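Side-chain contacts in EAL domain protein (Vibrio cholerae serotype O1, PDB 6IJ2), which degrades the cyclic dinucleotides c-di-GMP and cGAMP as a standalone EAL-domain phosphodiesterase: residues T110-A115 against L151-A156; G183-I188 against A224-A229; L47-G50 against S55-S58. The protein carries 1 engineered substitution. All coordinates share one frame; numbering follows the deposited sequence.

Contact 1: residues T110-A115 against L151-A156; sequences TTLEAA and LGFQTA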
# COMPACT_ATOMS: atom_id res chain seq x y z
N THR A 110 22.65 21.15 -7.37
CA THR A 110 21.83 22.07 -8.15
C THR A 110 20.66 22.59 -7.32
O THR A 110 20.25 23.74 -7.49
CB THR A 110 21.33 21.40 -9.43
OG1 THR A 110 20.87 20.08 -9.13
CG2 THR A 110 22.44 21.32 -10.46
N THR A 111 20.13 21.76 -6.42
CA THR A 111 19.08 22.20 -5.51
C THR A 111 19.65 23.15 -4.46
O THR A 111 19.11 24.24 -4.24
CB THR A 111 18.43 20.98 -4.84
OG1 THR A 111 17.84 20.15 -5.85
CG2 THR A 111 17.35 21.40 -3.84
N LEU A 112 20.75 22.76 -3.81
CA LEU A 112 21.36 23.59 -2.79
C LEU A 112 21.75 24.95 -3.34
O LEU A 112 21.54 25.98 -2.69
CB LEU A 112 22.58 22.90 -2.19
CG LEU A 112 22.38 21.48 -1.66
CD1 LEU A 112 23.72 20.90 -1.23
CD2 LEU A 112 21.38 21.46 -0.52
N GLU A 113 22.32 24.97 -4.55
CA GLU A 113 22.73 26.23 -5.16
C GLU A 113 21.53 27.10 -5.50
O GLU A 113 21.58 28.33 -5.34
CB GLU A 113 23.58 25.96 -6.40
CG GLU A 113 24.90 25.29 -6.10
CD GLU A 113 25.73 25.01 -7.35
OE1 GLU A 113 26.96 24.91 -7.23
OE2 GLU A 113 25.14 24.90 -8.45
N ALA A 114 20.44 26.49 -5.96
CA ALA A 114 19.23 27.26 -6.24
C ALA A 114 18.69 27.89 -4.97
O ALA A 114 18.36 29.09 -4.95
CB ALA A 114 18.18 26.36 -6.89
N ALA A 115 18.61 27.12 -3.89
CA ALA A 115 18.12 27.65 -2.62
C ALA A 115 18.96 28.84 -2.16
O ALA A 115 18.43 29.88 -1.76
CB ALA A 115 18.11 26.56 -1.56
N LEU A 151 20.74 16.56 5.11
CA LEU A 151 21.06 17.87 4.56
C LEU A 151 20.19 18.98 5.13
O LEU A 151 20.50 20.16 4.91
CB LEU A 151 20.94 17.86 3.04
CG LEU A 151 21.92 16.96 2.29
CD1 LEU A 151 21.80 17.20 0.79
CD2 LEU A 151 23.34 17.19 2.76
N GLY A 152 19.11 18.65 5.83
CA GLY A 152 18.23 19.64 6.42
C GLY A 152 16.85 19.74 5.79
O GLY A 152 16.01 20.48 6.31
N PHE A 153 16.60 19.03 4.69
CA PHE A 153 15.29 19.05 4.06
C PHE A 153 14.22 18.42 4.95
O PHE A 153 14.50 17.52 5.73
CB PHE A 153 15.33 18.31 2.72
CG PHE A 153 16.15 19.00 1.68
CD1 PHE A 153 15.68 20.16 1.08
CD2 PHE A 153 17.39 18.51 1.32
CE1 PHE A 153 16.43 20.82 0.13
CE2 PHE A 153 18.16 19.18 0.37
CZ PHE A 153 17.68 20.33 -0.23
N GLN A 154 13.00 18.92 4.82
CA GLN A 154 11.84 18.20 5.32
C GLN A 154 11.43 17.15 4.29
O GLN A 154 11.70 17.29 3.10
CB GLN A 154 10.68 19.17 5.60
CG GLN A 154 10.94 20.12 6.78
CD GLN A 154 10.90 19.39 8.11
OE1 GLN A 154 9.89 18.79 8.47
NE2 GLN A 154 12.00 19.43 8.84
N THR A 155 10.83 16.06 4.77
CA THR A 155 10.42 14.95 3.91
C THR A 155 9.00 14.52 4.22
O THR A 155 8.54 14.62 5.37
CB THR A 155 11.34 13.73 4.06
OG1 THR A 155 11.22 13.21 5.39
CG2 THR A 155 12.80 14.15 3.80
N ALA A 156 8.33 13.99 3.19
CA ALA A 156 6.96 13.49 3.32
C ALA A 156 6.76 12.27 2.45
O ALA A 156 7.28 12.20 1.33
CB ALA A 156 5.93 14.55 2.92
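Leu112 and Leu151 mark the nearest approach of the two backbones, yet their CA atoms stay 9.3 Å apart, and side chains alone bridge helix 109-117 to the chain entering strand 154-160. In the beta/alpha barrel of the EAL domain this joins an outer helix to the turn that leads into a wall strand. Gly152, with a phi of 111°, closes helix 139-151 in a Schellman motif, and after this turn Phe153 points its side chain at the neighbouring helix. The far end of the Phe153 ring does most of the touching. Thr111 CG2 reaches Phe153 CZ at 3.8 Å and leans toward CE1, while Leu112 CD2 lies 3.9 Å from the same CZ and leans toward CE2; both methyls come in obliquely. Thr111 is split between two environments: CG2, turned to the side opposite the backbone N, is the branch that reaches the ring, whereas OG1, beside that N, is hydrogen-bonded to Arg76. Phe127 of strand 125-129 meets the Phe153 ring edge-to-face, while Tyr148 of helix 139-151 meets it with the planes at about 45°. Toward the partly exposed border, Leu112 CD2 makes a looser apolar contact with Leu151 CD1 at 4.5 Å.

Contact 2: residues G183-I188 against A224-A229; sequences GLIRNI and AWLKAA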
# COMPACT_ATOMS: atom_id res chain seq x y z
N GLY A 183 -8.49 9.62 -1.37
CA GLY A 183 -9.42 8.51 -1.41
C GLY A 183 -9.82 8.03 -0.03
O GLY A 183 -10.96 7.59 0.17
N LEU A 184 -8.89 8.09 0.93
CA LEU A 184 -9.20 7.68 2.30
C LEU A 184 -10.02 8.70 3.06
O LEU A 184 -10.68 8.34 4.04
CB LEU A 184 -7.92 7.42 3.09
CG LEU A 184 -7.10 6.19 2.72
CD1 LEU A 184 -6.00 6.01 3.78
CD2 LEU A 184 -7.98 4.94 2.59
N ILE A 185 -9.98 9.98 2.68
CA ILE A 185 -10.75 10.96 3.44
C ILE A 185 -12.03 11.36 2.73
O ILE A 185 -12.87 12.03 3.35
CB ILE A 185 -9.90 12.19 3.78
CG1 ILE A 185 -9.50 12.93 2.51
CG2 ILE A 185 -8.69 11.76 4.61
CD1 ILE A 185 -10.35 14.14 2.24
N ARG A 186 -12.24 10.95 1.47
CA ARG A 186 -13.44 11.34 0.75
C ARG A 186 -14.69 10.90 1.50
O ARG A 186 -14.92 9.70 1.71
CB ARG A 186 -13.44 10.74 -0.66
CG ARG A 186 -14.62 11.16 -1.55
CD ARG A 186 -14.64 12.67 -1.84
NE ARG A 186 -13.40 13.12 -2.49
CZ ARG A 186 -12.57 14.04 -2.00
NH1 ARG A 186 -12.81 14.66 -0.85
NH2 ARG A 186 -11.47 14.35 -2.68
N ASN A 187 -15.49 11.88 1.92
CA ASN A 187 -16.74 11.65 2.64
C ASN A 187 -16.51 10.87 3.93
O ASN A 187 -17.33 10.04 4.33
CB ASN A 187 -17.77 10.94 1.76
CG ASN A 187 -18.23 11.81 0.60
OD1 ASN A 187 -18.45 13.01 0.77
ND2 ASN A 187 -18.36 11.22 -0.58
N ILE A 188 -15.38 11.15 4.60
CA ILE A 188 -15.03 10.34 5.76
C ILE A 188 -16.03 10.54 6.89
O ILE A 188 -16.27 9.63 7.68
CB ILE A 188 -13.59 10.64 6.21
CG1 ILE A 188 -13.15 9.64 7.29
CG2 ILE A 188 -13.43 12.11 6.67
CD1 ILE A 188 -11.66 9.62 7.51
N ALA A 224 -14.26 19.14 9.06
CA ALA A 224 -14.63 19.19 10.47
C ALA A 224 -14.42 17.84 11.14
O ALA A 224 -14.01 17.78 12.31
CB ALA A 224 -16.09 19.63 10.62
N TRP A 225 -14.70 16.75 10.42
CA TRP A 225 -14.43 15.43 10.97
C TRP A 225 -12.93 15.25 11.21
O TRP A 225 -12.50 14.81 12.28
CB TRP A 225 -14.99 14.34 10.04
CG TRP A 225 -15.00 13.04 10.74
CD1 TRP A 225 -16.05 12.47 11.42
CD2 TRP A 225 -13.90 12.14 10.88
NE1 TRP A 225 -15.66 11.30 11.98
CE2 TRP A 225 -14.35 11.06 11.67
CE3 TRP A 225 -12.57 12.13 10.43
CZ2 TRP A 225 -13.53 9.98 12.01
CZ3 TRP A 225 -11.76 11.06 10.77
CH2 TRP A 225 -12.24 10.00 11.55
N LEU A 226 -12.12 15.62 10.21
CA LEU A 226 -10.67 15.44 10.31
C LEU A 226 -10.08 16.30 11.42
O LEU A 226 -9.18 15.85 12.15
CB LEU A 226 -10.02 15.77 8.97
CG LEU A 226 -10.37 14.76 7.87
CD1 LEU A 226 -10.06 15.38 6.52
CD2 LEU A 226 -9.60 13.47 8.10
N LYS A 227 -10.60 17.51 11.59
CA LYS A 227 -10.10 18.38 12.65
C LYS A 227 -10.40 17.78 14.02
O LYS A 227 -9.56 17.81 14.93
CB LYS A 227 -10.71 19.77 12.54
CG LYS A 227 -10.14 20.79 13.54
CD LYS A 227 -10.70 22.19 13.29
CE LYS A 227 -10.28 23.18 14.37
NZ LYS A 227 -11.07 22.97 15.61
N ALA A 228 -11.61 17.24 14.18
CA ALA A 228 -11.96 16.62 15.46
C ALA A 228 -11.11 15.39 15.72
O ALA A 228 -10.75 15.11 16.88
CB ALA A 228 -13.44 16.25 15.48
N ALA A 229 -10.75 14.66 14.66
CA ALA A 229 -9.95 13.45 14.81
C ALA A 229 -8.50 13.73 15.16
O ALA A 229 -7.78 12.80 15.56
CB ALA A 229 -10.04 12.61 13.53
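Ile185 and Ile188 carry this contact from one side, Leu226 and Trp225 from the other. Ahead of them, Gly183 N bonds to Asp181 and Gly183 O receives a hydrogen bond from Arg194, and Leu184 packs on Ala171 of the second subunit. Ile185 is the first residue to reach helix 220-229: its CG2 lies 4.0 Å from Leu226 CD2, the two side chains crossing at about a right angle. CG1 takes the crowded position between N and the carbonyl carbon (chi1 65°), while CG2, beside the backbone N, makes the contact. From Ile185 to Ile188 the chain runs through a type II beta turn, with Ile188 N bonded to Ile185 O at 2.9 Å. Within the turn, Arg186 forms a salt bridge through NH1 to Glu222, and Asn187 N donates to the same carboxylate, so a salt bridge and a backbone hydrogen bond both tie the turn to Glu222 of helix 220-229. In the EAL barrel the turn follows strand 177-180 and leads to helix 192-207, whereas helix 220-229 follows strand 211-214; the contact thus joins two successive beta-alpha units. Ile188 next lies across the indole of Trp225. A chi1 of -171° carries Ile188 CG1 over one face of the six-membered ring of Trp225, 4.2 Å from its centroid and 18° off the normal, a CH-pi contact displaced toward the rim. Ile188 CD1 comes to 3.6 Å from Trp225 CZ3, and CG2 to 3.9 Å from CE3. Met198 of helix 192-207 also touches both Ile188 and Trp225. Finally, Ile188 CG2 lies 4.2 Å from Leu226 CG, and Leu226 in turn packs on Val217 and Met234.

Contact 3: residues L47-G50 against S55-S58; sequences LVRG and SAYS. With nucleotides of chain B.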
# COMPACT_ATOMS: atom_id res chain seq x y z
N LEU A 47 3.33 22.56 -8.17
CA LEU A 47 2.72 21.62 -9.11
C LEU A 47 3.01 22.08 -10.53
O LEU A 47 2.77 23.24 -10.86
CB LEU A 47 1.22 21.52 -8.90
CG LEU A 47 0.80 21.01 -7.52
CD1 LEU A 47 -0.63 21.39 -7.27
CD2 LEU A 47 0.97 19.49 -7.45
N VAL A 48 3.50 21.17 -11.36
CA VAL A 48 3.93 21.53 -12.71
C VAL A 48 2.73 21.94 -13.56
O VAL A 48 1.64 21.36 -13.47
CB VAL A 48 4.69 20.34 -13.32
CG1 VAL A 48 4.08 19.90 -14.63
CG2 VAL A 48 6.15 20.69 -13.50
N ARG A 49 2.93 22.95 -14.41
CA ARG A 49 1.92 23.43 -15.34
C ARG A 49 2.62 23.86 -16.62
O ARG A 49 3.80 24.21 -16.61
CB ARG A 49 1.14 24.64 -14.79
CG ARG A 49 0.27 24.36 -13.58
CD ARG A 49 -0.86 23.40 -13.92
NE ARG A 49 -1.72 23.17 -12.77
CZ ARG A 49 -1.55 22.18 -11.90
NH1 ARG A 49 -2.37 22.03 -10.87
NH2 ARG A 49 -0.54 21.34 -12.06
N GLY A 50 1.88 23.82 -17.72
CA GLY A 50 2.38 24.38 -18.96
C GLY A 50 2.49 25.89 -18.87
O GLY A 50 2.00 26.53 -17.94
N SER A 55 -2.21 21.33 -18.21
CA SER A 55 -2.21 20.42 -17.07
C SER A 55 -0.82 19.88 -16.77
O SER A 55 0.08 19.87 -17.62
CB SER A 55 -3.14 19.24 -17.33
OG SER A 55 -2.63 18.50 -18.42
N ALA A 56 -0.64 19.42 -15.52
CA ALA A 56 0.60 18.74 -15.16
C ALA A 56 0.82 17.52 -16.02
O ALA A 56 1.95 17.27 -16.48
CB ALA A 56 0.57 18.35 -13.68
N TYR A 57 -0.23 16.73 -16.25
CA TYR A 57 -0.11 15.54 -17.08
C TYR A 57 0.38 15.89 -18.48
O TYR A 57 1.20 15.17 -19.05
CB TYR A 57 -1.45 14.81 -17.16
CG TYR A 57 -1.47 13.68 -18.15
CD1 TYR A 57 -0.95 12.43 -17.83
CD2 TYR A 57 -2.03 13.85 -19.41
CE1 TYR A 57 -0.98 11.39 -18.74
CE2 TYR A 57 -2.06 12.82 -20.32
CZ TYR A 57 -1.53 11.59 -19.98
OH TYR A 57 -1.57 10.56 -20.89
N SER A 58 -0.11 17.01 -19.03
CA SER A 58 0.34 17.43 -20.36
C SER A 58 1.85 17.65 -20.38
O SER A 58 2.52 17.32 -21.36
CB SER A 58 -0.39 18.71 -20.78
OG SER A 58 -0.12 19.01 -22.13
P G B 2 -2.08 18.08 -10.65
OP1 G B 2 -1.55 19.33 -10.22
OP2 G B 2 -2.76 17.99 -11.90
O5' G B 2 -0.95 16.98 -10.65
C5' G B 2 -1.12 15.73 -11.31
C4' G B 2 0.02 14.82 -10.97
O4' G B 2 1.26 15.44 -11.37
C3' G B 2 0.18 14.49 -9.48
O3' G B 2 0.46 13.12 -9.27
C2' G B 2 1.40 15.29 -9.07
O2' G B 2 2.16 14.76 -8.02
C1' G B 2 2.21 15.28 -10.36
N9 G B 2 3.11 16.41 -10.40
C8 G B 2 2.77 17.74 -10.40
N7 G B 2 3.81 18.53 -10.37
C5 G B 2 4.89 17.67 -10.33
C6 G B 2 6.28 17.95 -10.28
O6 G B 2 6.84 19.04 -10.24
N1 G B 2 7.03 16.79 -10.26
C2 G B 2 6.51 15.52 -10.27
N2 G B 2 7.40 14.53 -10.24
N3 G B 2 5.22 15.25 -10.33
C4 G B 2 4.48 16.36 -10.35
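Arg49 and Ala56 approach to 4.9 Å between CA atoms, where strand 41-49 of the EAL barrel gives way to helix 56-60; Leu47 closes the EAL signature that begins at the metal ligand Glu45. Arg49 CB points away from residues 55-58, and the side chain touches Pro242 and Phe244 of strand 233-244. The chain then bends back at chi2 (-65°), bringing the guanidinium round to the phosphate of G2 of chain B. NH1 and NH2 of Arg49 each donate to OP1 of this nucleotide at 2.9 Å, both at a bent angle near 139°, and the oxygen lies at the edge of the group. NH2 gives a second bond, to Val48 O at 2.6 Å, arriving from above the carbonyl plane; this grip on its own strand probably fixes the rotation of the guanidinium for the phosphate. Ala56 CB sits obliquely 3.6 Å from Arg49 NH2 and only 3.2 Å from Val48 O, a tight fit at the helix start. Ser55 N-caps that helix, its OG accepting from Ser58 N at 3.0 Å. The base of G2 is also held by the backbone: Val48 N donates to G2 N7 at 2.8 Å, nearly straight at 175°.

All three contacts lie within the EAL domain, and along the chain contact 3 comes first, then contact 1, then contact 2, none overlapping another. Contacts 1 and 3 reach the same sheet, through strands 154-160 and 41-49, with centres about 22 Å apart. Contact 2 lies on the other side of the chain's centre from contact 1, about 31 Å away between centres, and about 28 Å from contact 3. No two touch: their nearest atoms stay some 13 to 14 Å apart. Contact 3 binds the product nucleotide at strand 41-49; contacts 1 and 2 join outer elements of the domain, their nearest atoms about 10 and 4 Å from the bound dinucleotide.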